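Local atomic coordinates of transcriptional regulator, LRP/AsnC family (Neisseria meningitidis, PDB entry 2P5V), a protein that probably binds specific DNA sequences to regulate transcription, as a member of the Lrp/AsnC family, and carries calcium-binding sites. Residues F115-D118 with M119-S123; T129-H133 with H134-D138; V34-S37 with P38-L42. All blocks are in the same frame, centred on the assembly; numbering follows the deposited sequence.

Overall arrangement
The three contacts are local turns and helix starts within one chain. Interactions 1 and 2 belong to the ligand-binding domain and sit near the two ends of helix 119-130: residues 115-123 bring the chain into it from strand 110-116, while residues 129-138 lead out of it into strand 136-150, with centres about 17 Å apart. Both combine buried apolar packing with polar groups nearer the surface, and both touch the fourth subunit; of the three, only interaction 2 includes a bound calcium ion. Interaction 3, about 46 Å from interaction 1 between centres, is a surface contact in the helix-turn-helix domain. There prolines, a leucine and a cysteine do the work, without aromatic stacking or metal.

Interaction 1: residues F115-D118 with M119-S123; sequences FFTD and MNAFS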
ATOM      1  N   PHE G 115      13.853   0.912  22.319  1.00 47.83           N
ATOM      2  CA  PHE G 115      14.756   2.029  22.549  1.00 42.45           C
ATOM      3  C   PHE G 115      16.196   1.672  22.245  1.00 41.85           C
ATOM      4  O   PHE G 115      16.658   0.579  22.583  1.00 43.48           O
ATOM      5  CB  PHE G 115      14.646   2.481  23.994  1.00 45.40           C
ATOM      6  CG  PHE G 115      13.586   3.511  24.222  1.00 44.98           C
ATOM      7  CD1 PHE G 115      13.861   4.858  24.031  1.00 54.70           C
ATOM      8  CD2 PHE G 115      12.320   3.142  24.638  1.00 57.21           C
ATOM      9  CE1 PHE G 115      12.888   5.822  24.265  1.00 50.82           C
ATOM     10  CE2 PHE G 115      11.340   4.104  24.867  1.00 55.49           C
ATOM     11  CZ  PHE G 115      11.634   5.445  24.685  1.00 52.53           C
ATOM     12  N   PHE G 116      16.902   2.608  21.612  1.00 46.59           N
ATOM     13  CA  PHE G 116      18.310   2.427  21.239  1.00 43.95           C
ATOM     14  C   PHE G 116      19.042   3.723  21.410  1.00 40.84           C
ATOM     15  O   PHE G 116      18.416   4.786  21.482  1.00 46.01           O
ATOM     16  CB  PHE G 116      18.421   1.946  19.791  1.00 51.15           C
ATOM     17  CG  PHE G 116      17.664   0.684  19.529  1.00 37.39           C
ATOM     18  CD1 PHE G 116      18.288  -0.550  19.639  1.00 45.53           C
ATOM     19  CD2 PHE G 116      16.319   0.732  19.226  1.00 42.13           C
ATOM     20  CE1 PHE G 116      17.573  -1.719  19.426  1.00 47.90           C
ATOM     21  CE2 PHE G 116      15.601  -0.426  19.008  1.00 46.53           C
ATOM     22  CZ  PHE G 116      16.227  -1.655  19.109  1.00 46.19           C
ATOM     23  N   THR G 117      20.363   3.641  21.506  1.00 42.16           N
ATOM     24  CA  THR G 117      21.196   4.838  21.618  1.00 44.45           C
ATOM     25  C   THR G 117      21.191   5.613  20.312  1.00 43.18           C
ATOM     26  O   THR G 117      21.094   6.839  20.309  1.00 49.67           O
ATOM     27  CB  THR G 117      22.654   4.511  21.973  1.00 45.30           C
ATOM     28  OG1 THR G 117      23.197   3.655  20.968  1.00 48.54           O
ATOM     29  CG2 THR G 117      22.751   3.831  23.337  1.00 49.54           C
ATOM     30  N   ASP G 118      21.292   4.887  19.204  1.00 43.82           N
ATOM     31  CA  ASP G 118      21.356   5.495  17.883  1.00 41.71           C
ATOM     32  C   ASP G 118      21.064   4.452  16.797  1.00 43.96           C
ATOM     33  O   ASP G 118      20.745   3.297  17.101  1.00 45.05           O
ATOM     34  CB  ASP G 118      22.726   6.157  17.685  1.00 45.29           C
ATOM     35  CG  ASP G 118      23.883   5.206  17.959  1.00 46.04           C
ATOM     36  OD1 ASP G 118      23.791   4.011  17.611  1.00 44.50           O
ATOM     37  OD2 ASP G 118      24.887   5.661  18.532  1.00 52.51           O
HETATM   38  N   MSE G 119      21.152   4.877  15.539  1.00 42.75           N
HETATM   39  CA  MSE G 119      20.809   4.027  14.395  1.00 47.63           C
HETATM   40  C   MSE G 119      21.727   2.814  14.231  1.00 43.46           C
HETATM   41  O   MSE G 119      21.284   1.772  13.754  1.00 48.00           O
HETATM   42  CB  MSE G 119      20.811   4.851  13.097  1.00 39.51           C
HETATM   43  CG  MSE G 119      20.231   4.127  11.893  1.00 36.13           C
HETATM   44 SE   MSE G 119      18.404   3.497  12.216  1.00 56.61          SE
HETATM   45  CE  MSE G 119      17.516   5.235  12.465  1.00 44.68           C
ATOM     46  N   ASN G 120      23.001   2.955  14.593  1.00 44.10           N
ATOM     47  CA  ASN G 120      23.942   1.829  14.549  1.00 40.70           C
ATOM     48  C   ASN G 120      23.521   0.677  15.438  1.00 43.27           C
ATOM     49  O   ASN G 120      23.607  -0.486  15.043  1.00 41.07           O
ATOM     50  CB  ASN G 120      25.334   2.256  15.015  1.00 45.88           C
ATOM     51  CG  ASN G 120      26.173   2.789  13.909  1.00 52.92           C
ATOM     52  OD1 ASN G 120      25.863   2.591  12.739  1.00 68.00           O
ATOM     53  ND2 ASN G 120      27.266   3.462  14.261  1.00 58.27           N
ATOM     54  N   ALA G 121      23.136   1.006  16.668  1.00 45.67           N
ATOM     55  CA  ALA G 121      22.638   0.006  17.600  1.00 44.70           C
ATOM     56  C   ALA G 121      21.305  -0.551  17.100  1.00 43.57           C
ATOM     57  O   ALA G 121      21.045  -1.751  17.212  1.00 46.15           O
ATOM     58  CB  ALA G 121      22.505   0.591  18.988  1.00 45.73           C
ATOM     59  N   PHE G 122      20.469   0.305  16.521  1.00 43.63           N
ATOM     60  CA  PHE G 122      19.202  -0.169  15.960  1.00 45.17           C
ATOM     61  C   PHE G 122      19.485  -1.193  14.859  1.00 44.61           C
ATOM     62  O   PHE G 122      18.902  -2.280  14.814  1.00 46.67           O
ATOM     63  CB  PHE G 122      18.353   0.977  15.412  1.00 44.17           C
ATOM     64  CG  PHE G 122      17.068   0.509  14.812  1.00 45.99           C
ATOM     65  CD1 PHE G 122      16.039   0.080  15.628  1.00 49.03           C
ATOM     66  CD2 PHE G 122      16.909   0.428  13.437  1.00 41.65           C
ATOM     67  CE1 PHE G 122      14.860  -0.401  15.086  1.00 48.70           C
ATOM     68  CE2 PHE G 122      15.739  -0.051  12.896  1.00 41.45           C
ATOM     69  CZ  PHE G 122      14.718  -0.467  13.717  1.00 43.86           C
ATOM     70  N   SER G 123      20.412  -0.828  13.989  1.00 41.69           N
ATOM     71  CA  SER G 123      20.824  -1.662  12.895  1.00 40.15           C
ATOM     72  C   SER G 123      21.350  -3.034  13.343  1.00 43.20           C
ATOM     73  O   SER G 123      21.013  -4.044  12.739  1.00 38.30           O
ATOM     74  CB  SER G 123      21.885  -0.937  12.087  1.00 39.60           C
ATOM     75  OG  SER G 123      22.397  -1.804  11.101  1.00 47.64           O
TER
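Met119, a selenomethionine here, is the first residue of helix 119-130, just after Asp118, whose carboxylate and carbonyl take N-H groups further on. Its side chain, bent at both its second and third torsions, turns from the strand end to pack on Met119 of the second subunit, a place suited to a long, flexible apolar chain. Asn120, exposed, follows, its CB 3.5 Å from Asp118 OD1; the residue is a calcium ligand in a structure of this protein, although its calcium is absent from this chain.

Ala121 N donates to Asp118 OD1 at 3.2 Å, nearly straight (167°): this is the capping bond of Asp118, which holds the N-cap position. The carboxylate can curl forward over the first turn because CG stands between the backbone N and carbonyl carbon (chi1 53°). The small methyl of Ala121 fits against Thr117 OG1, 3.7 Å from CB, and near Phe116 CB.

Phe122 closes the first turn: its N donates to Asp118 O at 3.1 Å, in the carbonyl plane. Its CG lies anti to the backbone N, and this sends the ring edge-first onto one face of Phe116. CD1 comes 3.4 Å from Phe116 CE2, off-centre toward the rim, and the planes stand at 87°, a T-shaped pair. Phe122 CA adds a CH-pi contact over the Phe116 ring. The aromatic cluster extends to Phe143 of strand 136-150 and, further along the helix, to Phe125.

Asp118 thus serves the helix with two oxygens, its side chain taking one N-H and its carbonyl another. The negative carboxylate probably also interacts favourably with the helix dipole, while the edge-to-face pair packs the last strand residue, Phe116, against the first helical turn on its buried side.

Interaction 2: residues T129-H133 with H134-D138; sequences TLLSH and HGVQD. With CA (calcium ion), chain I.
Two hydrogen bonds tie His133 to the residues just after it. Its ND1 accepts from Gly135 N at 3.0 Å, the donor lying only 6° out of the ring plane, so ND1 here acts as the unprotonated nitrogen. CG anti to the backbone N (chi1 -165°) swings the imidazole beside the following peptides, within range of this N-H. Val136 N donates to His133 O at 2.9 Å from well above the carbonyl plane, closing a type I turn from His133 to Val136 that follows another from Leu130 to His133. Lys80 NZ of the fourth subunit also bonds His133 O. A water lies 2.9 Å from both Leu131 O and Val136 O and bridges the two carbonyls.

The rings of His133 and His134 are stacked face to face, centroids 4.6 Å apart and planes inclined by 27°, with His133 CE1 over one face of His134, toward its rim. Ser91 and Asp87 bond the NE2 atoms of His133 and His134, respectively, linking both rings to helix 84-94.

This is the connection from helix 119-130 into strand 136-150, an outer strand of the chain's antiparallel sheet in the ligand-binding domain; Gln137 and Asp138 form a classic beta bulge opposite Ser77.

Apolar packing comes chiefly from Val136, whose branched side chain suits a strand start facing a helix end. Its CG2 lies 4.1 Å from Leu130 CD1 and 3.8 Å from His133 CB. Phe88 covers Leu130 and Val136.

Metal binding falls to Asp138: OD2 is 2.6 Å from the calcium ion, and Asp109 OD1 and Glu107 O of the fourth subunit complete the protein ligands.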
ATOM      1  N   THR G 129      19.475  -9.663  15.308  1.00 48.56           N
ATOM      2  CA  THR G 129      18.540 -10.296  16.248  1.00 48.15           C
ATOM      3  C   THR G 129      17.155 -10.498  15.655  1.00 48.18           C
ATOM      4  O   THR G 129      16.684 -11.618  15.543  1.00 48.85           O
ATOM      5  CB  THR G 129      18.434  -9.499  17.572  1.00 48.66           C
ATOM      6  OG1 THR G 129      19.718  -9.459  18.191  1.00 51.84           O
ATOM      7  CG2 THR G 129      17.459 -10.157  18.538  1.00 49.48           C
ATOM      8  N   LEU G 130      16.504  -9.409  15.277  1.00 52.67           N
ATOM      9  CA  LEU G 130      15.121  -9.480  14.832  1.00 50.45           C
ATOM     10  C   LEU G 130      14.947 -10.312  13.558  1.00 51.36           C
ATOM     11  O   LEU G 130      14.195 -11.281  13.550  1.00 47.95           O
ATOM     12  CB  LEU G 130      14.586  -8.077  14.597  1.00 48.92           C
ATOM     13  CG  LEU G 130      13.096  -7.965  14.279  1.00 49.32           C
ATOM     14  CD1 LEU G 130      12.259  -8.671  15.341  1.00 49.66           C
ATOM     15  CD2 LEU G 130      12.742  -6.505  14.176  1.00 56.15           C
ATOM     16  N   LEU G 131      15.652  -9.928  12.495  1.00 46.99           N
ATOM     17  CA  LEU G 131      15.400 -10.479  11.166  1.00 50.52           C
ATOM     18  C   LEU G 131      15.916 -11.897  11.043  1.00 50.15           C
ATOM     19  O   LEU G 131      15.403 -12.669  10.241  1.00 52.44           O
ATOM     20  CB  LEU G 131      16.018  -9.593  10.082  1.00 50.96           C
ATOM     21  CG  LEU G 131      15.359  -8.216   9.954  1.00 48.18           C
ATOM     22  CD1 LEU G 131      16.092  -7.333   8.960  1.00 46.02           C
ATOM     23  CD2 LEU G 131      13.899  -8.357   9.555  1.00 57.70           C
ATOM     24  N   SER G 132      16.921 -12.223  11.855  1.00 45.94           N
ATOM     25  CA  SER G 132      17.518 -13.552  11.901  1.00 55.73           C
ATOM     26  C   SER G 132      16.610 -14.587  12.576  1.00 55.20           C
ATOM     27  O   SER G 132      16.826 -15.795  12.429  1.00 57.22           O
ATOM     28  CB  SER G 132      18.847 -13.487  12.655  1.00 53.02           C
ATOM     29  OG  SER G 132      18.643 -13.027  13.980  1.00 53.93           O
ATOM     30  N   HIS G 133      15.610 -14.111  13.312  1.00 47.69           N
ATOM     31  CA  HIS G 133      14.692 -14.973  14.042  1.00 46.99           C
ATOM     32  C   HIS G 133      13.832 -15.762  13.056  1.00 46.24           C
ATOM     33  O   HIS G 133      13.208 -15.188  12.160  1.00 43.71           O
ATOM     34  CB  HIS G 133      13.812 -14.134  14.979  1.00 46.35           C
ATOM     35  CG  HIS G 133      13.083 -14.937  16.020  1.00 49.19           C
ATOM     36  ND1 HIS G 133      12.100 -15.849  15.703  1.00 42.84           N
ATOM     37  CD2 HIS G 133      13.171 -14.938  17.372  1.00 39.85           C
ATOM     38  CE1 HIS G 133      11.622 -16.385  16.811  1.00 47.20           C
ATOM     39  NE2 HIS G 133      12.256 -15.850  17.839  1.00 44.54           N
ATOM     40  N   HIS G 134      13.812 -17.082  13.237  1.00 50.22           N
ATOM     41  CA  HIS G 134      13.106 -18.016  12.336  1.00 47.73           C
ATOM     42  C   HIS G 134      11.610 -17.736  12.204  1.00 49.42           C
ATOM     43  O   HIS G 134      11.006 -18.086  11.208  1.00 46.26           O
ATOM     44  CB  HIS G 134      13.308 -19.464  12.802  1.00 50.86           C
ATOM     45  CG  HIS G 134      12.815 -19.735  14.196  1.00 54.21           C
ATOM     46  ND1 HIS G 134      13.619 -19.607  15.311  1.00 53.42           N
ATOM     47  CD2 HIS G 134      11.602 -20.137  14.652  1.00 43.50           C
ATOM     48  CE1 HIS G 134      12.924 -19.920  16.391  1.00 57.42           C
ATOM     49  NE2 HIS G 134      11.698 -20.244  16.019  1.00 51.00           N
ATOM     50  N   GLY G 135      11.024 -17.125  13.228  1.00 50.32           N
ATOM     51  CA  GLY G 135       9.616 -16.737  13.215  1.00 52.50           C
ATOM     52  C   GLY G 135       9.303 -15.464  12.452  1.00 52.17           C
ATOM     53  O   GLY G 135       8.137 -15.222  12.131  1.00 55.80           O
ATOM     54  N   VAL G 136      10.328 -14.662  12.147  1.00 47.07           N
ATOM     55  CA  VAL G 136      10.136 -13.339  11.553  1.00 47.19           C
ATOM     56  C   VAL G 136      10.297 -13.367  10.035  1.00 42.75           C
ATOM     57  O   VAL G 136      11.363 -13.684   9.524  1.00 43.49           O
ATOM     58  CB  VAL G 136      11.107 -12.285  12.168  1.00 51.35           C
ATOM     59  CG1 VAL G 136      10.989 -10.935  11.449  1.00 39.11           C
ATOM     60  CG2 VAL G 136      10.835 -12.123  13.665  1.00 47.19           C
ATOM     61  N   GLN G 137       9.224 -13.015   9.331  1.00 41.73           N
ATOM     62  CA  GLN G 137       9.204 -12.938   7.873  1.00 46.02           C
ATOM     63  C   GLN G 137       9.764 -11.603   7.406  1.00 46.79           C
ATOM     64  O   GLN G 137      10.529 -11.554   6.449  1.00 44.28           O
ATOM     65  CB  GLN G 137       7.767 -13.065   7.392  1.00 46.74           C
ATOM     66  CG  GLN G 137       7.554 -13.067   5.898  1.00 51.45           C
ATOM     67  CD  GLN G 137       6.089 -12.820   5.561  1.00 63.72           C
ATOM     68  OE1 GLN G 137       5.271 -13.747   5.574  1.00 77.33           O
ATOM     69  NE2 GLN G 137       5.745 -11.557   5.280  1.00 66.55           N
ATOM     70  N   ASP G 138       9.350 -10.520   8.065  1.00 46.79           N
ATOM     71  CA  ASP G 138       9.829  -9.177   7.721  1.00 47.27           C
ATOM     72  C   ASP G 138       9.553  -8.169   8.836  1.00 46.08           C
ATOM     73  O   ASP G 138       8.733  -8.419   9.717  1.00 46.62           O
ATOM     74  CB  ASP G 138       9.185  -8.685   6.415  1.00 51.37           C
ATOM     75  CG  ASP G 138      10.182  -7.972   5.501  1.00 68.21           C
ATOM     76  OD1 ASP G 138      11.136  -7.331   6.010  1.00 73.48           O
ATOM     77  OD2 ASP G 138      10.015  -8.059   4.264  1.00 82.78           O
TER
HETATM   78 CA    CA I1004      10.563  -5.593   3.466  1.00 69.05          CA
HETATM   79  O   HOH W   1      13.363 -11.986   8.347  1.00 56.50           O

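Interaction 3: residues V34-S37 with P38-L42; sequences VALS and PSPCL
A local surface packing of leucine against proline and cysteine, with one backbone bond, joins residues 34-37, the turn between helices 27-33 and 38-50 of the helix-turn-helix, to the start of helix 38-50, probably the recognition helix, as in the family. Leu36 CD2 lies 3.6 Å from Pro40 CG, the two side chains sliding past one another in opposite directions, and CD1 stands 3.9 Å from Cys41 CA. Its CB is 4.0 Å from Cys41 CB, so CD2 meets Pro40 while CD1 and CB meet Cys41. A leucine suits this place because its two branches can reach neighbouring residues of the turn at once.

Ser37 occupies the N-cap position, yet its hydroxyl makes no capping bond. What it gives the helix is its carbonyl: Cys41 N donates to Ser37 O at 3.0 Å, met nearly along the C=O axis (167°), the first i to i+4 bond. Pro38 and Pro40 have no N-H to offer, which costs little in the first turn of a helix, where backbone donors lack carbonyls in a preceding turn; the proline rings also restrict phi to values a helix accepts. Pro40 CD comes 3.2 Å from Ser37 O, placing the ring against the same carbonyl.

Cys41 is buried, and its slim side chain packs on Asn27, Leu30 and Ser31 of helix 27-33. Asn27 ND2 also hydrogen-bonds Pro38 O, while Val34 at the other end of the turn rests on Lys14 and Ile15 of helix 10-21.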
ATOM      1  N   VAL G  34      -6.138  11.875  50.074  1.00 52.09           N
ATOM      2  CA  VAL G  34      -7.440  11.261  49.802  1.00 54.36           C
ATOM      3  C   VAL G  34      -8.442  11.519  50.938  1.00 53.44           C
ATOM      4  O   VAL G  34      -9.553  10.983  50.928  1.00 54.27           O
ATOM      5  CB  VAL G  34      -7.282   9.737  49.562  1.00 56.42           C
ATOM      6  CG1 VAL G  34      -8.607   9.111  49.134  1.00 62.47           C
ATOM      7  CG2 VAL G  34      -6.213   9.478  48.502  1.00 51.54           C
ATOM      8  N   ALA G  35      -8.052  12.355  51.900  1.00 53.28           N
ATOM      9  CA  ALA G  35      -8.892  12.679  53.057  1.00 54.72           C
ATOM     10  C   ALA G  35      -9.371  11.425  53.793  1.00 55.37           C
ATOM     11  O   ALA G  35     -10.552  11.304  54.133  1.00 55.66           O
ATOM     12  CB  ALA G  35     -10.077  13.543  52.632  1.00 54.90           C
ATOM     13  N   LEU G  36      -8.439  10.498  54.019  1.00 55.46           N
ATOM     14  CA  LEU G  36      -8.692   9.265  54.771  1.00 55.49           C
ATOM     15  C   LEU G  36      -7.688   9.106  55.911  1.00 54.41           C
ATOM     16  O   LEU G  36      -6.630   9.737  55.908  1.00 56.92           O
ATOM     17  CB  LEU G  36      -8.597   8.046  53.848  1.00 56.23           C
ATOM     18  CG  LEU G  36      -9.907   7.348  53.479  1.00 58.94           C
ATOM     19  CD1 LEU G  36      -9.648   6.304  52.413  1.00 57.04           C
ATOM     20  CD2 LEU G  36     -10.557   6.714  54.706  1.00 56.21           C
ATOM     21  N   SER G  37      -8.032   8.263  56.883  1.00 52.43           N
ATOM     22  CA  SER G  37      -7.082   7.856  57.916  1.00 49.29           C
ATOM     23  C   SER G  37      -6.196   6.732  57.373  1.00 49.35           C
ATOM     24  O   SER G  37      -6.614   5.999  56.476  1.00 48.62           O
ATOM     25  CB  SER G  37      -7.808   7.403  59.184  1.00 48.05           C
ATOM     26  OG  SER G  37      -8.359   8.514  59.868  1.00 39.40           O
ATOM     27  N   PRO G  38      -4.965   6.600  57.902  1.00 50.32           N
ATOM     28  CA  PRO G  38      -4.021   5.595  57.397  1.00 50.76           C
ATOM     29  C   PRO G  38      -4.560   4.165  57.373  1.00 49.63           C
ATOM     30  O   PRO G  38      -4.340   3.449  56.402  1.00 44.10           O
ATOM     31  CB  PRO G  38      -2.845   5.693  58.374  1.00 51.13           C
ATOM     32  CG  PRO G  38      -2.910   7.068  58.901  1.00 53.60           C
ATOM     33  CD  PRO G  38      -4.371   7.395  58.993  1.00 52.86           C
ATOM     34  N   SER G  39      -5.253   3.763  58.436  1.00 51.42           N
ATOM     35  CA  SER G  39      -5.753   2.389  58.564  1.00 53.60           C
ATOM     36  C   SER G  39      -6.767   2.009  57.476  1.00 53.14           C
ATOM     37  O   SER G  39      -6.560   1.016  56.777  1.00 53.34           O
ATOM     38  CB  SER G  39      -6.342   2.138  59.962  1.00 53.42           C
ATOM     39  OG  SER G  39      -7.154   0.975  59.975  1.00 54.24           O
ATOM     40  N   PRO G  40      -7.870   2.774  57.343  1.00 53.96           N
ATOM     41  CA  PRO G  40      -8.792   2.480  56.236  1.00 54.98           C
ATOM     42  C   PRO G  40      -8.132   2.630  54.873  1.00 52.98           C
ATOM     43  O   PRO G  40      -8.283   1.758  54.019  1.00 52.13           O
ATOM     44  CB  PRO G  40      -9.914   3.514  56.409  1.00 57.68           C
ATOM     45  CG  PRO G  40      -9.378   4.551  57.322  1.00 60.29           C
ATOM     46  CD  PRO G  40      -8.354   3.884  58.182  1.00 55.81           C
ATOM     47  N   CYS G  41      -7.402   3.725  54.687  1.00 50.84           N
ATOM     48  CA  CYS G  41      -6.671   3.977  53.452  1.00 47.10           C
ATOM     49  C   CYS G  41      -5.784   2.797  53.055  1.00 48.10           C
ATOM     50  O   CYS G  41      -5.745   2.406  51.887  1.00 47.02           O
ATOM     51  CB  CYS G  41      -5.805   5.224  53.602  1.00 47.35           C
ATOM     52  SG  CYS G  41      -4.816   5.589  52.145  1.00 49.29           S
ATOM     53  N   LEU G  42      -5.066   2.250  54.032  1.00 47.49           N
ATOM     54  CA  LEU G  42      -4.196   1.091  53.821  1.00 46.81           C
ATOM     55  C   LEU G  42      -5.011  -0.155  53.474  1.00 48.54           C
ATOM     56  O   LEU G  42      -4.585  -0.968  52.652  1.00 45.05           O
ATOM     57  CB  LEU G  42      -3.364   0.820  55.082  1.00 50.98           C
ATOM     58  CG  LEU G  42      -2.181  -0.144  54.975  1.00 50.95           C
ATOM     59  CD1 LEU G  42      -1.032   0.512  54.216  1.00 49.26           C
ATOM     60  CD2 LEU G  42      -1.735  -0.582  56.360  1.00 41.96           C
TER